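Local coordinates for glucanase (Clostridium thermocellum, PDB 5GXX), which probably hydrolyses internal beta-1,4-glucosidic bonds of cellulose as a family 9 endoglucanase of the cellulosome, and carries bound calcium, at residues 6-12 against 429-434; 28-32 against 87-91; 75-79 against 423-427; 309-315 against 328-333; 336-340 against 418-422. The protein carries 1 engineered substitution. All blocks are in the same frame, centred on the assembly; numbering follows the deposited sequence.

Contact 1 (6-12 against 429-434); sequences NYAEALQ and YGGTPL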
# COMPACT_ATOMS: atom_id res chain seq x y z
N ASN A 6 -0.90 32.11 45.12
CA ASN A 6 0.21 32.95 44.71
C ASN A 6 -0.10 33.53 43.34
O ASN A 6 0.25 32.93 42.32
CB ASN A 6 1.52 32.17 44.70
CG ASN A 6 2.72 33.06 44.44
OD1 ASN A 6 2.59 34.21 44.02
ND2 ASN A 6 3.91 32.52 44.70
N TYR A 7 -0.81 34.65 43.33
CA TYR A 7 -1.23 35.32 42.10
C TYR A 7 -0.04 35.81 41.28
O TYR A 7 -0.13 35.83 40.06
CB TYR A 7 -2.19 36.48 42.37
CG TYR A 7 -3.45 36.06 43.10
CD1 TYR A 7 -4.43 35.29 42.47
CD2 TYR A 7 -3.67 36.47 44.42
CE1 TYR A 7 -5.58 34.92 43.15
CE2 TYR A 7 -4.82 36.09 45.11
CZ TYR A 7 -5.76 35.31 44.47
OH TYR A 7 -6.90 34.96 45.16
N ALA A 8 1.06 36.16 41.94
CA ALA A 8 2.27 36.55 41.22
C ALA A 8 2.83 35.41 40.38
O ALA A 8 3.26 35.62 39.25
CB ALA A 8 3.36 37.08 42.17
N GLU A 9 2.85 34.20 40.95
CA GLU A 9 3.31 33.03 40.20
C GLU A 9 2.34 32.69 39.08
O GLU A 9 2.75 32.38 37.96
CB GLU A 9 3.51 31.81 41.10
CG GLU A 9 4.05 30.58 40.36
CD GLU A 9 4.03 29.34 41.22
OE1 GLU A 9 4.31 29.47 42.43
OE2 GLU A 9 3.74 28.24 40.70
N ALA A 10 1.04 32.76 39.36
CA ALA A 10 0.04 32.58 38.30
C ALA A 10 0.25 33.56 37.14
O ALA A 10 0.22 33.20 35.96
CB ALA A 10 -1.34 32.73 38.87
N LEU A 11 0.47 34.83 37.49
CA LEU A 11 0.74 35.85 36.48
C LEU A 11 1.98 35.58 35.66
O LEU A 11 1.95 35.70 34.42
CB LEU A 11 0.86 37.21 37.16
CG LEU A 11 1.21 38.38 36.24
CD1 LEU A 11 0.09 38.58 35.22
CD2 LEU A 11 1.44 39.65 37.08
N GLN A 12 3.07 35.24 36.36
CA GLN A 12 4.34 34.88 35.76
C GLN A 12 4.16 33.77 34.72
O GLN A 12 4.66 33.87 33.59
CB GLN A 12 5.31 34.44 36.87
CG GLN A 12 6.64 33.84 36.42
CD GLN A 12 7.41 33.26 37.59
OE1 GLN A 12 6.81 32.66 38.50
NE2 GLN A 12 8.73 33.44 37.59
N TYR A 429 -2.33 41.52 46.62
CA TYR A 429 -1.89 40.50 47.57
C TYR A 429 -0.40 40.23 47.52
O TYR A 429 0.13 39.55 48.40
CB TYR A 429 -2.68 39.21 47.39
CG TYR A 429 -4.14 39.40 47.72
CD1 TYR A 429 -4.56 39.50 49.05
CD2 TYR A 429 -5.11 39.53 46.73
CE1 TYR A 429 -5.89 39.69 49.36
CE2 TYR A 429 -6.45 39.70 47.03
CZ TYR A 429 -6.84 39.78 48.36
OH TYR A 429 -8.17 39.97 48.68
N GLY A 430 0.28 40.78 46.52
CA GLY A 430 1.70 40.53 46.36
C GLY A 430 1.92 39.12 45.86
O GLY A 430 1.26 38.66 44.92
N GLY A 431 2.81 38.40 46.53
CA GLY A 431 3.23 37.07 46.12
C GLY A 431 4.59 37.25 45.47
O GLY A 431 4.89 38.30 44.89
N THR A 432 5.41 36.21 45.58
CA THR A 432 6.75 36.15 44.99
C THR A 432 6.74 35.22 43.77
O THR A 432 6.27 34.09 43.83
CB THR A 432 7.78 35.64 46.02
OG1 THR A 432 7.57 36.29 47.27
CG2 THR A 432 9.20 35.91 45.54
N PRO A 433 7.27 35.68 42.63
CA PRO A 433 7.35 34.76 41.49
C PRO A 433 8.38 33.65 41.72
O PRO A 433 9.23 33.79 42.59
CB PRO A 433 7.76 35.69 40.34
CG PRO A 433 8.57 36.76 41.02
CD PRO A 433 7.84 37.01 42.32
N LEU A 434 8.30 32.55 40.97
CA LEU A 434 9.29 31.48 41.04
C LEU A 434 10.67 31.91 40.55
O LEU A 434 10.81 32.37 39.42
CB LEU A 434 8.87 30.28 40.18
CG LEU A 434 7.71 29.38 40.58
CD1 LEU A 434 7.87 28.08 39.79
CD2 LEU A 434 7.78 29.13 42.08
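Gln12 and Leu434 are joined by a pair of hydrogen bonds in which one side-chain amide reads both backbone polar atoms of a single residue. From CB the Gln12 chain runs outward extended (chi1 172°, chi2 -171°), which carries CD to 3.7 Å from Pro433 CB and sets the amide beside the backbone of 433-434. OE1 accepts from Leu434 N at 2.9 Å, while NE2 donates to Leu434 O at 3.0 Å along a carbonyl lone pair, which fixes the amide's rotation. One turn earlier, Glu9 lies across Leu434, whose CG is 3.9 Å from Glu9 CG, and its OE1 also touches Leu434 CD2; OE2 pairs with Lys13. Asn6 works in two directions: ND2 donates almost straight to Thr432 O (3.0 Å, 167° at the hydrogen), and OD1 takes the N-H of Glu9 from above its carbonyl plane. Between them Ala8 CB packs 3.4 Å from Gly431 O. Tyr7 and Tyr429 run alongside each other, CE2 of Tyr7 3.8 Å from CD2 of Tyr429, their rings oblique; their hydroxyls bond to Asp337 and Tyr329. Asn6 is thus the N-cap of helix 7-20, also tying down the loop that leaves helix 412-429 of the family 9 catalytic domain.

Contact 2 (28-32 against 87-91); sequences EWNRV and HLERN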
# COMPACT_ATOMS: atom_id res chain seq x y z
N GLU A 28 15.25 37.16 21.02
CA GLU A 28 16.41 36.64 21.76
C GLU A 28 16.00 36.21 23.16
O GLU A 28 16.59 35.30 23.73
CB GLU A 28 17.55 37.67 21.83
CG GLU A 28 17.18 39.06 22.41
CD GLU A 28 17.29 39.21 23.94
OE1 GLU A 28 17.84 38.33 24.66
OE2 GLU A 28 16.82 40.24 24.47
N TRP A 29 14.98 36.87 23.72
CA TRP A 29 14.61 36.66 25.10
C TRP A 29 13.56 35.56 25.31
O TRP A 29 13.12 35.37 26.44
CB TRP A 29 14.12 37.98 25.72
CG TRP A 29 13.12 38.75 24.88
CD1 TRP A 29 13.40 39.83 24.08
CD2 TRP A 29 11.70 38.51 24.73
NE1 TRP A 29 12.26 40.28 23.47
CE2 TRP A 29 11.20 39.49 23.86
CE3 TRP A 29 10.81 37.57 25.27
CZ2 TRP A 29 9.85 39.56 23.49
CZ3 TRP A 29 9.45 37.66 24.94
CH2 TRP A 29 9.00 38.64 24.05
N ASN A 30 13.16 34.86 24.26
CA ASN A 30 12.21 33.76 24.43
C ASN A 30 12.76 32.72 25.40
O ASN A 30 13.90 32.26 25.24
CB ASN A 30 11.99 33.09 23.07
CG ASN A 30 10.98 31.96 23.13
OD1 ASN A 30 11.34 30.84 23.46
ND2 ASN A 30 9.73 32.24 22.80
N ARG A 31 11.96 32.31 26.38
CA ARG A 31 12.43 31.49 27.49
C ARG A 31 12.04 30.02 27.35
O ARG A 31 12.20 29.25 28.29
CB ARG A 31 11.84 32.00 28.80
CG ARG A 31 12.33 33.39 29.23
CD ARG A 31 11.52 33.88 30.41
NE ARG A 31 10.16 34.30 30.06
CZ ARG A 31 9.22 34.62 30.94
NH1 ARG A 31 9.47 34.54 32.25
NH2 ARG A 31 8.03 35.01 30.49
N VAL A 32 11.56 29.64 26.17
CA VAL A 32 10.95 28.32 25.99
C VAL A 32 11.91 27.39 25.26
O VAL A 32 12.12 27.53 24.06
CB VAL A 32 9.62 28.43 25.23
CG1 VAL A 32 8.87 27.10 25.32
CG2 VAL A 32 8.73 29.55 25.81
N HIS A 87 8.33 41.50 31.47
CA HIS A 87 7.86 40.33 30.72
C HIS A 87 6.58 40.60 29.93
O HIS A 87 6.48 40.23 28.75
CB HIS A 87 7.62 39.11 31.61
CG HIS A 87 8.88 38.54 32.19
ND1 HIS A 87 9.92 38.07 31.41
CD2 HIS A 87 9.29 38.40 33.47
CE1 HIS A 87 10.90 37.66 32.18
NE2 HIS A 87 10.54 37.84 33.44
N LEU A 88 5.60 41.21 30.60
CA LEU A 88 4.33 41.53 29.97
C LEU A 88 4.51 42.54 28.83
O LEU A 88 3.94 42.36 27.75
CB LEU A 88 3.32 42.00 31.01
CG LEU A 88 1.92 42.33 30.50
CD1 LEU A 88 1.34 41.22 29.61
CD2 LEU A 88 0.97 42.63 31.65
N GLU A 89 5.33 43.57 29.05
CA GLU A 89 5.56 44.59 28.04
C GLU A 89 6.15 44.06 26.74
O GLU A 89 5.63 44.33 25.65
CB GLU A 89 6.44 45.71 28.59
CG GLU A 89 5.64 46.68 29.45
CD GLU A 89 6.50 47.68 30.18
OE1 GLU A 89 7.74 47.57 30.12
OE2 GLU A 89 5.91 48.56 30.83
N ARG A 90 7.23 43.30 26.83
CA ARG A 90 7.89 42.79 25.62
C ARG A 90 7.08 41.69 24.94
O ARG A 90 7.11 41.57 23.71
CB ARG A 90 9.34 42.38 25.87
CG ARG A 90 9.55 41.17 26.78
CD ARG A 90 11.03 41.12 27.17
NE ARG A 90 11.35 39.91 27.93
CZ ARG A 90 12.54 39.60 28.42
NH1 ARG A 90 13.57 40.42 28.28
NH2 ARG A 90 12.69 38.43 29.06
N ASN A 91 6.33 40.91 25.70
CA ASN A 91 5.41 39.97 25.06
C ASN A 91 4.32 40.69 24.27
O ASN A 91 3.99 40.27 23.17
CB ASN A 91 4.81 39.01 26.09
CG ASN A 91 5.68 37.78 26.25
OD1 ASN A 91 5.72 36.92 25.37
ND2 ASN A 91 6.45 37.73 27.33
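Two arginines, one from each segment, lie flat on aromatic rings of the other. The guanidinium of Arg90 stacks on Trp29 with centres 4.2 Å apart and planes at 11°, its CZ resting 3.5 Å from Trp29 CB. The extended Arg90 chain runs along the indole, antiparallel to the tryptophan side chain: NE sits 3.5 Å from Trp29 CD2, and CG makes a CH-pi contact 3.6 Å from the centroid of the six-membered ring, almost on its normal. The far end of this ring reaches the helix backbone, Trp29 CZ2 lying 3.4 Å from Arg90 O. In the second stack Arg31 lies on His87, nearly parallel at 5°, with NH1 3.4 Å from CE1 of the imidazole. Both are flat guanidinium-aromatic stacks, and they lay the loop after helix 7-20 over helix 85-101 at the surface of the family 9 catalytic domain. A bend at chi3 (-74°) turns the Arg31 guanidinium onto the imidazole, and a salt bridge from NH2 to Glu19 of helix 7-20 holds it there. Asn91 meets the edge of the indole through OD1, its amide steeply inclined to the ring. The ND2 of Asn91 bonds to His87 O, 2.9 Å away, and also to Glu19, so one carboxylate steadies both Arg31 and Asn91. Val32 N donates to Asn30 OD1 in an Asx turn that shapes the loop.

Contact 3 (75-79 against 423-427); sequences YGDDI and CRLTA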
# COMPACT_ATOMS: atom_id res chain seq x y z
N TYR A 75 -2.96 48.49 35.57
CA TYR A 75 -2.27 47.88 36.71
C TYR A 75 -0.76 47.80 36.52
O TYR A 75 -0.05 47.28 37.38
CB TYR A 75 -2.95 46.54 37.09
CG TYR A 75 -4.45 46.68 37.42
CD1 TYR A 75 -4.89 47.62 38.35
CD2 TYR A 75 -5.42 45.87 36.81
CE1 TYR A 75 -6.23 47.79 38.65
CE2 TYR A 75 -6.79 46.03 37.11
CZ TYR A 75 -7.18 46.99 38.03
OH TYR A 75 -8.52 47.19 38.36
N GLY A 76 -0.22 48.32 35.41
CA GLY A 76 1.21 48.20 35.14
C GLY A 76 2.12 48.74 36.23
O GLY A 76 3.14 48.12 36.57
N ASP A 77 1.75 49.88 36.80
CA ASP A 77 2.50 50.48 37.91
C ASP A 77 2.33 49.72 39.21
O ASP A 77 3.16 49.83 40.11
CB ASP A 77 2.03 51.91 38.16
CG ASP A 77 2.46 52.88 37.08
OD1 ASP A 77 3.51 52.66 36.45
OD2 ASP A 77 1.72 53.86 36.89
N ASP A 78 1.23 48.98 39.32
CA ASP A 78 0.83 48.39 40.58
C ASP A 78 1.41 46.99 40.81
O ASP A 78 1.22 46.40 41.88
CB ASP A 78 -0.70 48.38 40.70
CG ASP A 78 -1.29 49.77 40.65
OD1 ASP A 78 -0.70 50.68 41.29
OD2 ASP A 78 -2.34 49.96 40.00
N ILE A 79 2.13 46.47 39.82
CA ILE A 79 2.61 45.09 39.84
C ILE A 79 4.13 44.95 39.82
O ILE A 79 4.65 43.90 39.44
CB ILE A 79 2.08 44.28 38.63
CG1 ILE A 79 2.60 44.87 37.31
CG2 ILE A 79 0.55 44.22 38.64
CD1 ILE A 79 2.60 43.90 36.14
N CYS A 423 -3.10 40.47 37.25
CA CYS A 423 -2.44 41.74 37.58
C CYS A 423 -3.13 42.44 38.75
O CYS A 423 -2.46 42.88 39.68
CB CYS A 423 -2.42 42.69 36.39
SG CYS A 423 -1.25 42.24 35.10
N ARG A 424 -4.46 42.54 38.72
CA ARG A 424 -5.19 43.17 39.82
C ARG A 424 -4.96 42.44 41.14
O ARG A 424 -4.75 43.07 42.19
CB ARG A 424 -6.69 43.20 39.49
CG ARG A 424 -7.57 43.77 40.60
CD ARG A 424 -7.10 45.16 41.05
NE ARG A 424 -8.06 45.70 42.01
CZ ARG A 424 -8.14 45.29 43.28
NH1 ARG A 424 -7.32 44.37 43.77
NH2 ARG A 424 -9.07 45.82 44.07
N LEU A 425 -4.99 41.11 41.11
CA LEU A 425 -4.89 40.36 42.36
C LEU A 425 -3.48 40.37 42.94
O LEU A 425 -3.31 40.46 44.16
CB LEU A 425 -5.45 38.95 42.18
CG LEU A 425 -6.98 38.96 42.19
CD1 LEU A 425 -7.54 37.74 41.46
CD2 LEU A 425 -7.55 39.08 43.62
N THR A 426 -2.47 40.30 42.09
CA THR A 426 -1.11 40.35 42.61
C THR A 426 -0.79 41.75 43.10
O THR A 426 -0.08 41.91 44.10
CB THR A 426 -0.04 39.81 41.64
OG1 THR A 426 1.19 39.62 42.35
CG2 THR A 426 0.19 40.77 40.50
N ALA A 427 -1.35 42.77 42.45
CA ALA A 427 -1.19 44.13 42.93
C ALA A 427 -1.65 44.23 44.38
O ALA A 427 -0.98 44.85 45.22
CB ALA A 427 -1.99 45.10 42.06
O HOH W 1 0.24 47.34 44.24
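Tyr75 meets Arg424 because two torsions steer the arginine over the phenol: CG lies anti to the backbone N (chi1 177°), and the chain then bends at chi2 (54°). This lays CB and CD over one face of the ring, where CD makes a CH-pi contact 3.9 Å from the centroid and approaches CZ of Tyr75 to 3.5 Å. The guanidinium stands steeply to the ring, at 77°, with Tyr75 OH near its plane. Asp317 of helix 301-318 accepts from both groups, through a hydrogen bond from the tyrosine and a salt bridge from Arg424 NE, and so fixes their ends together; NH1 turns to Glu428. Nearer the backbone, Tyr75 CB packs 3.9 Å from Cys423 CB. Ile79 sends its CG2 branch to the helix, 3.5 Å from Cys423 O and 3.9 Å from CG2 of Thr426. Toward the end of helix 412-429, Asp78 O receives a CA-H...O contact from Ala427 CA at 3.5 Å. One water donates to both Asp78 O and Ala427 O, bridging the two backbones. The C-terminal end of helix 58-75 and the connection after it are thus packed on helix 412-429 in the (alpha/alpha)6 barrel characteristic of family 9 glycoside hydrolases.

Contact 4 (309-315 against 328-333); sequences AFLAFVY and YYNFAK
Helices 309-315 and 328-333 run roughly antiparallel, their axes 8.1 Å apart at closest approach and 153° between directions, and Ala309 and Ala332 bring their CA atoms within 3.8 Å. Small side chains make such closeness possible: Ala332 CB sits 3.3 Å from Ala309 O and 4.0 Å from Ala312 CB. The same methyl carbon lies over the centre of the Phe313 ring, a CH-pi contact 3.5 Å from the centroid and 8° off the normal. Phe313 turns its edge toward the face of Tyr329 in an offset edge-to-face pair, with planes at 63° and CE1 of the phenylalanine 3.6 Å from CD2 of the tyrosine. Around Ala312 the other helix supplies Tyr328 O and the edge of Phe331, whose CD2 lies 3.8 Å from the alanine CB. At the far end Tyr315 and Tyr328 meet obliquely, Tyr315 CD2 3.8 Å from Tyr328 CE2. The phenols of this buried interface find polar partners outside it: Tyr315 bonds to His266, Tyr328 to Asp274, and Tyr329 to Glu428. Helix 412-429 packs on Phe313 through Arg424 and Leu425, while helix 263-276 flanks the tyrosine pair. Helices 301-318 and 322-340, consecutive, antiparallel and joined by a short link, form an alpha-alpha hairpin, the repeating element of the (alpha/alpha)6 barrel of family 9.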
# COMPACT_ATOMS: atom_id res chain seq x y z
N ALA A 309 -14.17 38.83 35.11
CA ALA A 309 -13.50 39.19 36.36
C ALA A 309 -12.65 40.45 36.17
O ALA A 309 -12.73 41.37 36.99
CB ALA A 309 -12.67 38.02 36.94
N PHE A 310 -11.89 40.53 35.08
CA PHE A 310 -11.12 41.74 34.81
C PHE A 310 -12.00 42.97 34.67
O PHE A 310 -11.72 43.99 35.30
CB PHE A 310 -10.24 41.53 33.58
CG PHE A 310 -9.35 42.71 33.25
CD1 PHE A 310 -8.53 43.27 34.23
CD2 PHE A 310 -9.32 43.23 31.97
CE1 PHE A 310 -7.69 44.33 33.93
CE2 PHE A 310 -8.48 44.31 31.66
CZ PHE A 310 -7.67 44.86 32.65
N LEU A 311 -13.06 42.88 33.87
CA LEU A 311 -13.95 44.03 33.72
C LEU A 311 -14.57 44.46 35.05
O LEU A 311 -14.69 45.66 35.32
CB LEU A 311 -15.08 43.70 32.76
CG LEU A 311 -14.86 44.08 31.29
CD1 LEU A 311 -13.67 43.34 30.68
CD2 LEU A 311 -16.11 43.85 30.46
N ALA A 312 -14.95 43.47 35.87
CA ALA A 312 -15.55 43.74 37.17
C ALA A 312 -14.57 44.43 38.12
O ALA A 312 -14.96 45.37 38.81
CB ALA A 312 -16.11 42.45 37.78
N PHE A 313 -13.30 44.00 38.12
CA PHE A 313 -12.29 44.66 38.93
C PHE A 313 -12.12 46.12 38.47
O PHE A 313 -12.06 47.03 39.29
CB PHE A 313 -10.92 43.96 38.84
CG PHE A 313 -10.76 42.70 39.67
CD1 PHE A 313 -11.13 42.63 41.01
CD2 PHE A 313 -10.14 41.60 39.10
CE1 PHE A 313 -10.94 41.46 41.75
CE2 PHE A 313 -9.89 40.43 39.83
CZ PHE A 313 -10.29 40.36 41.17
N VAL A 314 -11.99 46.33 37.16
CA VAL A 314 -11.76 47.67 36.63
C VAL A 314 -12.94 48.58 36.98
O VAL A 314 -12.76 49.71 37.42
CB VAL A 314 -11.49 47.66 35.11
CG1 VAL A 314 -11.47 49.09 34.55
CG2 VAL A 314 -10.16 46.98 34.77
N TYR A 315 -14.16 48.06 36.84
CA TYR A 315 -15.34 48.85 37.13
C TYR A 315 -15.44 49.14 38.63
O TYR A 315 -15.64 50.29 39.04
CB TYR A 315 -16.61 48.20 36.60
CG TYR A 315 -17.78 49.15 36.78
CD1 TYR A 315 -17.85 50.35 36.05
CD2 TYR A 315 -18.81 48.86 37.69
CE1 TYR A 315 -18.88 51.25 36.25
CE2 TYR A 315 -19.86 49.76 37.87
CZ TYR A 315 -19.89 50.94 37.14
OH TYR A 315 -20.92 51.84 37.30
N TYR A 328 -19.01 43.51 43.07
CA TYR A 328 -18.26 43.21 41.85
C TYR A 328 -16.88 42.63 42.09
O TYR A 328 -16.46 41.74 41.35
CB TYR A 328 -18.19 44.44 40.93
CG TYR A 328 -19.54 44.94 40.50
CD1 TYR A 328 -20.57 44.07 40.17
CD2 TYR A 328 -19.79 46.30 40.39
CE1 TYR A 328 -21.81 44.52 39.77
CE2 TYR A 328 -21.01 46.77 39.99
CZ TYR A 328 -22.03 45.89 39.69
OH TYR A 328 -23.25 46.40 39.30
N TYR A 329 -16.19 43.11 43.13
CA TYR A 329 -14.91 42.53 43.54
C TYR A 329 -15.07 41.06 43.92
O TYR A 329 -14.27 40.23 43.51
CB TYR A 329 -14.32 43.30 44.73
CG TYR A 329 -13.00 42.76 45.23
CD1 TYR A 329 -12.93 41.71 46.16
CD2 TYR A 329 -11.79 43.27 44.75
CE1 TYR A 329 -11.73 41.20 46.61
CE2 TYR A 329 -10.58 42.76 45.21
CZ TYR A 329 -10.55 41.73 46.13
OH TYR A 329 -9.35 41.23 46.58
N ASN A 330 -16.09 40.73 44.72
CA ASN A 330 -16.23 39.35 45.19
C ASN A 330 -16.52 38.41 44.02
O ASN A 330 -15.97 37.29 43.94
CB ASN A 330 -17.38 39.26 46.20
CG ASN A 330 -17.01 39.79 47.58
OD1 ASN A 330 -15.84 40.04 47.88
ND2 ASN A 330 -18.03 39.93 48.44
N PHE A 331 -17.37 38.89 43.11
CA PHE A 331 -17.60 38.14 41.87
C PHE A 331 -16.29 37.87 41.13
O PHE A 331 -16.00 36.72 40.76
CB PHE A 331 -18.59 38.87 40.94
CG PHE A 331 -18.49 38.41 39.51
CD1 PHE A 331 -19.02 37.19 39.12
CD2 PHE A 331 -17.83 39.20 38.56
CE1 PHE A 331 -18.87 36.74 37.82
CE2 PHE A 331 -17.67 38.74 37.26
CZ PHE A 331 -18.23 37.53 36.88
N ALA A 332 -15.52 38.92 40.88
CA ALA A 332 -14.30 38.78 40.10
C ALA A 332 -13.32 37.80 40.77
O ALA A 332 -12.83 36.88 40.12
CB ALA A 332 -13.67 40.17 39.92
N LYS A 333 -13.07 38.00 42.06
CA LYS A 333 -12.08 37.16 42.74
C LYS A 333 -12.58 35.72 42.77
O LYS A 333 -11.78 34.79 42.65
CB LYS A 333 -11.75 37.68 44.15
CG LYS A 333 -10.67 36.86 44.87
CD LYS A 333 -10.25 37.52 46.18
CE LYS A 333 -8.97 36.89 46.71
NZ LYS A 333 -9.24 35.55 47.30

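Contact 5 (336-340 against 418-422); sequences IDYAL and FVGAL
The ring of Phe418 receives helix 336-340 along its edge: Ile336 CD1 and Leu340 CD2 both lie near the ring plane, the first 4.0 Å from CD1 of the phenylalanine and the second 3.9 Å from its CZ. Over one face, displaced toward the rim, sits CD1 of Leu422, a residue one turn further along the same helix, while Ala339 CB approaches obliquely at 4.4 Å from Phe418 CE1. With CG anti to the backbone N (chi1 -178°), the ring leans out from its helix into the angle between Ile336 and Leu340.

Ile336 uses both of its branches. Its CG1 branch runs to CD1, which presses on Ala421 CB at 3.4 Å, tighter than usual for two carbons, and its CG2 branch touches Leu422 CD2 at 3.9 Å. Leu340 meets that same leucine methyl through CD1, so Leu422 CD2 is approached by both residues. The two helical segments cross steeply, at 106° between directions, with axes 11.6 Å apart, a separation filled by branched and aromatic side chains. This is apolar core packing within the (alpha/alpha)6 barrel of the family 9 catalytic domain, between the C-terminal end of helix 322-340 and the middle of helix 412-429.

Neighbouring helices extend the packing: Thr306 of helix 301-318 touches both Ile336 and Phe418, and Ala309 adds to the surroundings of Ile336. From helix 7-20, Tyr7 lies against Leu340, and Ala10 and Ala14 against Leu422.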
# COMPACT_ATOMS: atom_id res chain seq x y z
N ILE A 336 -11.64 34.07 39.35
CA ILE A 336 -10.23 33.76 39.25
C ILE A 336 -9.86 32.59 40.18
O ILE A 336 -9.16 31.67 39.78
CB ILE A 336 -9.35 35.01 39.54
CG1 ILE A 336 -9.66 36.16 38.57
CG2 ILE A 336 -7.86 34.61 39.56
CD1 ILE A 336 -9.61 35.78 37.09
N ASP A 337 -10.37 32.64 41.41
CA ASP A 337 -10.01 31.59 42.37
C ASP A 337 -10.53 30.23 41.93
O ASP A 337 -9.86 29.22 42.11
CB ASP A 337 -10.46 31.91 43.81
CG ASP A 337 -9.68 33.06 44.44
OD1 ASP A 337 -8.66 33.50 43.86
OD2 ASP A 337 -10.13 33.54 45.51
N TYR A 338 -11.71 30.21 41.30
CA TYR A 338 -12.21 28.95 40.74
C TYR A 338 -11.21 28.38 39.74
O TYR A 338 -10.84 27.22 39.80
CB TYR A 338 -13.58 29.14 40.07
CG TYR A 338 -14.21 27.84 39.61
CD1 TYR A 338 -13.68 27.13 38.54
CD2 TYR A 338 -15.31 27.29 40.26
CE1 TYR A 338 -14.23 25.94 38.10
CE2 TYR A 338 -15.88 26.10 39.83
CZ TYR A 338 -15.35 25.45 38.73
OH TYR A 338 -15.84 24.23 38.28
N ALA A 339 -10.72 29.23 38.83
CA ALA A 339 -9.73 28.79 37.84
C ALA A 339 -8.43 28.26 38.44
O ALA A 339 -7.77 27.39 37.86
CB ALA A 339 -9.44 29.94 36.88
N LEU A 340 -8.06 28.78 39.61
CA LEU A 340 -6.78 28.42 40.26
C LEU A 340 -6.90 27.26 41.22
O LEU A 340 -5.87 26.70 41.63
CB LEU A 340 -6.19 29.65 40.97
CG LEU A 340 -5.88 30.89 40.13
CD1 LEU A 340 -5.22 32.00 40.93
CD2 LEU A 340 -4.98 30.58 38.92
N PHE A 418 -7.58 37.07 31.59
CA PHE A 418 -7.01 36.38 32.76
C PHE A 418 -5.74 37.03 33.30
O PHE A 418 -5.60 37.27 34.50
CB PHE A 418 -6.83 34.91 32.38
CG PHE A 418 -6.31 34.01 33.46
CD1 PHE A 418 -6.95 33.92 34.69
CD2 PHE A 418 -5.24 33.16 33.18
CE1 PHE A 418 -6.51 33.02 35.64
CE2 PHE A 418 -4.80 32.26 34.14
CZ PHE A 418 -5.43 32.21 35.36
N VAL A 419 -4.78 37.29 32.42
CA VAL A 419 -3.66 38.16 32.77
C VAL A 419 -4.05 39.47 33.45
O VAL A 419 -3.47 39.81 34.47
CB VAL A 419 -2.75 38.41 31.54
CG1 VAL A 419 -1.74 39.53 31.84
CG2 VAL A 419 -2.03 37.12 31.16
N GLY A 420 -5.03 40.20 32.92
CA GLY A 420 -5.44 41.47 33.53
C GLY A 420 -5.97 41.27 34.94
O GLY A 420 -5.62 41.99 35.88
N ALA A 421 -6.82 40.26 35.12
CA ALA A 421 -7.30 39.93 36.46
C ALA A 421 -6.23 39.48 37.46
O ALA A 421 -6.27 39.87 38.64
CB ALA A 421 -8.43 38.93 36.34
N LEU A 422 -5.25 38.70 37.00
CA LEU A 422 -4.12 38.33 37.85
C LEU A 422 -3.26 39.55 38.20
O LEU A 422 -2.76 39.66 39.32
CB LEU A 422 -3.26 37.23 37.23
CG LEU A 422 -3.93 35.87 37.04
CD1 LEU A 422 -3.09 34.96 36.14
CD2 LEU A 422 -4.20 35.22 38.40

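In the fold
From the N terminus, helix 7-20 enters contact 1, whose loop closes only at 429-434 and encloses the other four. Contact 2 follows, a short closure laying 28-32 on helix 85-101. Contact 3 opens at 75-79, between the two segments of contact 2, so these two cross, and it closes on helix 412-429. Nested within contact 3 are contacts 4 and 5 in series: the first pairs helices 301-318 and 322-340, the second joins the end of helix 322-340 to helix 412-429. That last helix serves contacts 3 and 5 directly, and the loop leaving it serves contact 1, bringing the beginning and end of the catalytic domain together.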